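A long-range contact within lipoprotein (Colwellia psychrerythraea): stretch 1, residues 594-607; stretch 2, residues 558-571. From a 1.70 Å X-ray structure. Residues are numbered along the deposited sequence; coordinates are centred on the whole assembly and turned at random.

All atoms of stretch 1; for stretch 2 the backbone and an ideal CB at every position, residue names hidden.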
# COMPACT_ATOMS: atom_id res chain seq x y z
N PRO A 594 16.02 0.72 2.51
CA PRO A 594 16.25 -0.60 3.06
C PRO A 594 16.78 -0.51 4.45
O PRO A 594 17.43 0.49 4.83
CB PRO A 594 17.31 -1.20 2.13
CG PRO A 594 17.49 -0.28 1.03
CD PRO A 594 16.93 1.04 1.39
N MET A 595 16.46 -1.50 5.26
CA MET A 595 17.00 -1.59 6.60
C MET A 595 18.51 -1.42 6.72
O MET A 595 18.99 -0.80 7.67
CB MET A 595 16.47 -2.83 7.33
CG MET A 595 14.85 -2.76 7.66
SD MET A 595 14.19 -1.43 8.71
CE MET A 595 13.62 -0.34 7.35
N ALA A 596 19.26 -1.93 5.75
CA ALA A 596 20.71 -1.83 5.81
C ALA A 596 21.15 -0.35 5.74
O ALA A 596 22.09 0.05 6.44
CB ALA A 596 21.35 -2.62 4.69
N VAL A 597 20.43 0.46 4.97
CA VAL A 597 20.77 1.86 4.85
C VAL A 597 20.30 2.63 6.10
O VAL A 597 21.02 3.51 6.58
CB VAL A 597 20.16 2.46 3.57
CG1 VAL A 597 20.36 3.97 3.54
CG2 VAL A 597 20.78 1.82 2.33
N LEU A 598 19.11 2.34 6.58
CA LEU A 598 18.64 2.93 7.84
C LEU A 598 19.69 2.63 8.95
O LEU A 598 20.06 3.53 9.69
CB LEU A 598 17.27 2.37 8.22
CG LEU A 598 16.69 2.92 9.55
CD1 LEU A 598 16.58 4.45 9.54
CD2 LEU A 598 15.31 2.25 9.81
N SER A 599 20.24 1.40 8.99
CA SER A 599 21.21 1.07 10.09
C SER A 599 22.48 1.92 9.90
O SER A 599 23.06 2.38 10.87
CB SER A 599 21.61 -0.41 10.17
OG SER A 599 20.41 -1.21 10.20
N ARG A 600 22.93 2.02 8.65
CA ARG A 600 24.12 2.84 8.35
C ARG A 600 23.93 4.29 8.78
O ARG A 600 24.86 4.91 9.34
CB ARG A 600 24.47 2.80 6.85
CG ARG A 600 25.56 3.80 6.53
CD ARG A 600 25.87 3.81 5.02
NE ARG A 600 26.13 2.44 4.63
CZ ARG A 600 25.70 1.87 3.52
NH1 ARG A 600 24.98 2.53 2.61
NH2 ARG A 600 26.03 0.61 3.30
N ASN A 601 22.73 4.84 8.53
CA ASN A 601 22.46 6.25 8.93
C ASN A 601 22.39 6.43 10.45
O ASN A 601 22.91 7.42 11.01
CB ASN A 601 21.18 6.79 8.26
CG ASN A 601 21.38 7.00 6.77
OD1 ASN A 601 22.54 7.15 6.33
ND2 ASN A 601 20.28 7.12 6.00
N VAL A 602 21.78 5.45 11.12
CA VAL A 602 21.74 5.49 12.60
C VAL A 602 23.14 5.43 13.13
O VAL A 602 23.53 6.18 14.01
CB VAL A 602 20.85 4.34 13.18
CG1 VAL A 602 21.05 4.17 14.73
CG2 VAL A 602 19.35 4.66 12.86
N ASN A 603 23.95 4.54 12.57
CA ASN A 603 25.35 4.40 13.01
C ASN A 603 26.21 5.65 12.75
O ASN A 603 27.01 6.06 13.64
CB ASN A 603 25.99 3.20 12.36
CG ASN A 603 25.57 1.90 13.00
OD1 ASN A 603 25.16 1.84 14.16
ND2 ASN A 603 25.76 0.82 12.24
N HIS A 604 25.95 6.32 11.63
CA HIS A 604 26.64 7.57 11.31
C HIS A 604 26.31 8.61 12.35
O HIS A 604 27.21 9.31 12.81
CB HIS A 604 26.30 8.06 9.92
CG HIS A 604 27.02 9.32 9.51
ND1 HIS A 604 28.31 9.32 9.00
CD2 HIS A 604 26.60 10.60 9.47
CE1 HIS A 604 28.66 10.56 8.71
NE2 HIS A 604 27.64 11.35 8.97
N TRP A 605 25.02 8.74 12.66
CA TRP A 605 24.57 9.61 13.75
C TRP A 605 25.21 9.26 15.09
O TRP A 605 25.78 10.14 15.76
CB TRP A 605 23.02 9.62 13.79
CG TRP A 605 22.40 10.15 15.02
CD1 TRP A 605 22.43 11.44 15.45
CD2 TRP A 605 21.60 9.43 15.95
NE1 TRP A 605 21.72 11.56 16.61
CE2 TRP A 605 21.18 10.34 16.93
CE3 TRP A 605 21.16 8.11 16.03
CZ2 TRP A 605 20.34 10.00 17.97
CZ3 TRP A 605 20.30 7.77 17.08
CH2 TRP A 605 19.92 8.73 18.05
N LEU A 606 25.18 7.98 15.49
CA LEU A 606 25.76 7.60 16.80
C LEU A 606 27.25 7.95 16.85
O LEU A 606 27.75 8.44 17.87
CB LEU A 606 25.56 6.10 16.99
CG LEU A 606 24.11 5.71 17.20
CD1 LEU A 606 23.88 4.21 17.29
CD2 LEU A 606 23.51 6.50 18.41
N ASP A 607 27.96 7.75 15.73
CA ASP A 607 29.44 7.89 15.69
C ASP A 607 29.86 9.38 15.81
O ASP A 607 30.98 9.72 16.24
CB ASP A 607 30.04 7.34 14.42
CG ASP A 607 30.07 5.82 14.37
OD1 ASP A 607 29.85 5.13 15.39
OD2 ASP A 607 30.31 5.31 13.24
N UNK A 558 8.16 -6.99 10.69
CA UNK A 558 9.63 -7.07 10.55
C UNK A 558 10.25 -5.64 10.55
O UNK A 558 11.29 -5.39 11.16
CB UNK A 558 10.00 -7.81 9.26
N UNK A 559 9.58 -4.68 9.90
CA UNK A 559 10.07 -3.37 9.88
C UNK A 559 9.97 -2.72 11.26
O UNK A 559 10.91 -2.04 11.68
CB UNK A 559 9.32 -2.56 8.83
N UNK A 560 8.86 -2.89 11.97
CA UNK A 560 8.68 -2.33 13.28
C UNK A 560 9.75 -2.86 14.26
O UNK A 560 10.37 -2.07 15.01
CB UNK A 560 7.27 -2.65 13.79
N UNK A 561 9.99 -4.18 14.19
CA UNK A 561 10.97 -4.80 15.10
C UNK A 561 12.37 -4.25 14.85
O UNK A 561 13.12 -4.03 15.78
CB UNK A 561 10.97 -6.32 14.93
N UNK A 562 12.69 -3.97 13.60
CA UNK A 562 14.02 -3.48 13.25
C UNK A 562 14.18 -2.04 13.70
O UNK A 562 15.21 -1.72 14.26
CB UNK A 562 14.27 -3.60 11.74
N UNK A 563 13.16 -1.21 13.47
CA UNK A 563 13.17 0.18 13.98
C UNK A 563 13.37 0.20 15.48
O UNK A 563 14.21 0.92 15.98
CB UNK A 563 11.87 0.90 13.62
N UNK A 564 12.62 -0.61 16.22
CA UNK A 564 12.77 -0.70 17.64
C UNK A 564 14.15 -1.24 18.10
O UNK A 564 14.73 -0.77 19.12
CB UNK A 564 11.65 -1.59 18.19
N UNK A 565 14.69 -2.19 17.36
CA UNK A 565 16.02 -2.73 17.66
C UNK A 565 17.10 -1.66 17.49
O UNK A 565 17.99 -1.50 18.35
CB UNK A 565 16.32 -3.93 16.76
N UNK A 566 16.97 -0.86 16.42
CA UNK A 566 17.84 0.28 16.23
C UNK A 566 17.73 1.30 17.32
O UNK A 566 18.74 1.86 17.75
CB UNK A 566 17.54 0.95 14.88
N UNK A 567 16.50 1.57 17.77
CA UNK A 567 16.29 2.54 18.83
C UNK A 567 16.98 2.05 20.11
O UNK A 567 17.55 2.85 20.86
CB UNK A 567 14.80 2.77 19.07
N UNK A 568 16.83 0.77 20.38
CA UNK A 568 17.40 0.18 21.59
C UNK A 568 18.91 0.21 21.51
O UNK A 568 19.54 0.56 22.54
CB UNK A 568 16.90 -1.25 21.79
N UNK A 569 19.47 0.05 20.31
CA UNK A 569 20.96 0.16 20.13
C UNK A 569 21.42 1.58 20.43
O UNK A 569 22.44 1.82 21.11
CB UNK A 569 21.38 -0.22 18.71
N UNK A 570 20.66 2.55 19.94
CA UNK A 570 20.96 3.95 20.12
C UNK A 570 20.88 4.34 21.63
O UNK A 570 21.69 5.08 22.12
CB UNK A 570 20.00 4.79 19.28
N UNK A 571 19.83 3.86 22.31
CA UNK A 571 19.69 4.13 23.72
C UNK A 571 20.87 3.53 24.51
O UNK A 571 21.35 4.15 25.41
CB UNK A 571 18.36 3.58 24.23

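The two helices run nearly parallel, their N-to-C directions 14° apart and their axes approaching to 10.9 Å.

At position 558, CA-to-CB points sideways and nothing of stretch 1 lies within 5.5 Å of the ideal CB, so many residues would do; it is Leu558, whose end leads away. Position 559 has ordinary helical angles, and its ideal CB would sit 5.0 Å from Met595 SD. A small residue is plausible, though a CB would not clash here. The residue is Gly559, without a side chain; its carbonyl O lies 4.5 Å from Met595 SD. Positions 560 and 561 find no partner in stretch 1, leaving the choice open: they are Met560 and Leu561.

Position 562 points toward stretch 1, its ideal CB 3.7 Å from Met595 SD, with the hydroxyl of Ser599 farther along. A long chain with an aliphatic stem, such as Met, Lys, Gln or Arg, could run past both. Lys562 does so: its CG packs 3.4 Å from Met595 SD and its CE lies 3.4 Å from Ser599 OG. That hydroxyl donates to Met595 O within its own helix (Ser599 OG to Met595 O, 2.9 Å), and no hydrogen bond joins it to the lysine.

Position 563 points sideways, its ideal CB 5.3 Å from Leu598 CD2; a branched or long apolar chain could bridge the gap. Ile563 brings CG1 to 4.2 Å from Leu598 CD2. Positions 564 and 565 are out of reach and hold Leu564 and Ser565.

Position 566 points toward an apolar area formed by Leu598 and Val602, its ideal CB 4.6 Å from Val602 CG2, with Ser599 beside it. Leu, Ile or Met would suit. Leu566 CD1 lies 3.7 Å from Leu598 CG and 4.4 Å from Val602 CG2, and Leu566 CD2 lies 3.6 Å from Ser599 OG. Leu566 has the largest area covered by stretch 1 of any residue in its stretch.

Positions 567 and 568 meet nothing of stretch 1; they are Arg567 and Glu568. Position 569 points toward it, near Leu606 CD1, with the Asn603 amide farther off, where a long polar chain could approach it. Gln569 shares a water with Asn603: the water donates to Gln569 OE1 (2.5 Å) and Asn603 OD1 (2.9 Å).

At position 570 the ideal CB already touches stretch 1, favouring a small apolar residue. Ala570 places its CB 3.7 Å from Trp605 CZ3 and 4.0 Å from Leu606 CD2. Position 571 points away, permitting a polar residue: Lys571.

Stretch 2, residues 558-571: LGMLKILSLREQAK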
# COMPACT_ATOMS: atom_id res chain seq x y z
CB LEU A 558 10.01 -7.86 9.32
CG LEU A 558 9.63 -9.32 9.39
CD1 LEU A 558 10.02 -10.04 8.08
CD2 LEU A 558 10.18 -9.99 10.64
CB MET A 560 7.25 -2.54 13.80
CG MET A 560 6.98 -1.86 15.15
SD MET A 560 5.65 -2.78 16.19
CE MET A 560 5.42 -1.57 17.55
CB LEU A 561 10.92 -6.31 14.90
CG LEU A 561 9.69 -6.97 15.52
CD1 LEU A 561 9.57 -8.41 14.99
CD2 LEU A 561 9.74 -7.03 17.06
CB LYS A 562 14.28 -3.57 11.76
CG LYS A 562 15.68 -3.12 11.32
CD LYS A 562 16.78 -3.90 12.03
CE LYS A 562 18.20 -3.44 11.57
NZ LYS A 562 19.32 -4.18 12.19
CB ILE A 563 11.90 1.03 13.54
CG1 ILE A 563 11.91 1.15 12.01
CG2 ILE A 563 11.94 2.39 14.36
CD1 ILE A 563 10.53 1.62 11.41
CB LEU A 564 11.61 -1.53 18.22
CG LEU A 564 10.25 -0.85 18.31
CD1 LEU A 564 9.22 -1.86 18.81
CD2 LEU A 564 10.37 0.35 19.30
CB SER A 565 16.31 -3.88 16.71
OG SER A 565 17.60 -4.38 17.00
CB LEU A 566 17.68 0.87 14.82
CG LEU A 566 18.17 -0.01 13.64
CD1 LEU A 566 17.58 0.67 12.38
CD2 LEU A 566 19.76 -0.10 13.57
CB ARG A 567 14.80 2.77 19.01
CG ARG A 567 14.48 3.96 19.90
CD ARG A 567 12.98 4.33 19.87
NE ARG A 567 12.25 3.45 20.77
CZ ARG A 567 11.06 3.70 21.29
NH1 ARG A 567 10.36 4.75 20.89
NH2 ARG A 567 10.54 2.84 22.17
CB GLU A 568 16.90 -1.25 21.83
CG GLU A 568 15.51 -1.28 22.31
CD GLU A 568 15.27 -0.48 23.62
OE1 GLU A 568 16.15 -0.52 24.54
OE2 GLU A 568 14.20 0.18 23.74
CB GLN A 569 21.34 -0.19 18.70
CG GLN A 569 21.30 -1.69 18.31
CD GLN A 569 21.60 -1.92 16.76
OE1 GLN A 569 22.33 -1.14 16.13
NE2 GLN A 569 21.03 -2.96 16.20
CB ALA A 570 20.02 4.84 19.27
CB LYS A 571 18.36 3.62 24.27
CG LYS A 571 17.18 4.43 23.74
CD LYS A 571 15.86 3.60 24.03
CE LYS A 571 14.55 4.31 23.75
NZ LYS A 571 14.29 5.38 24.73
O HOH W 1 24.15 0.54 16.49
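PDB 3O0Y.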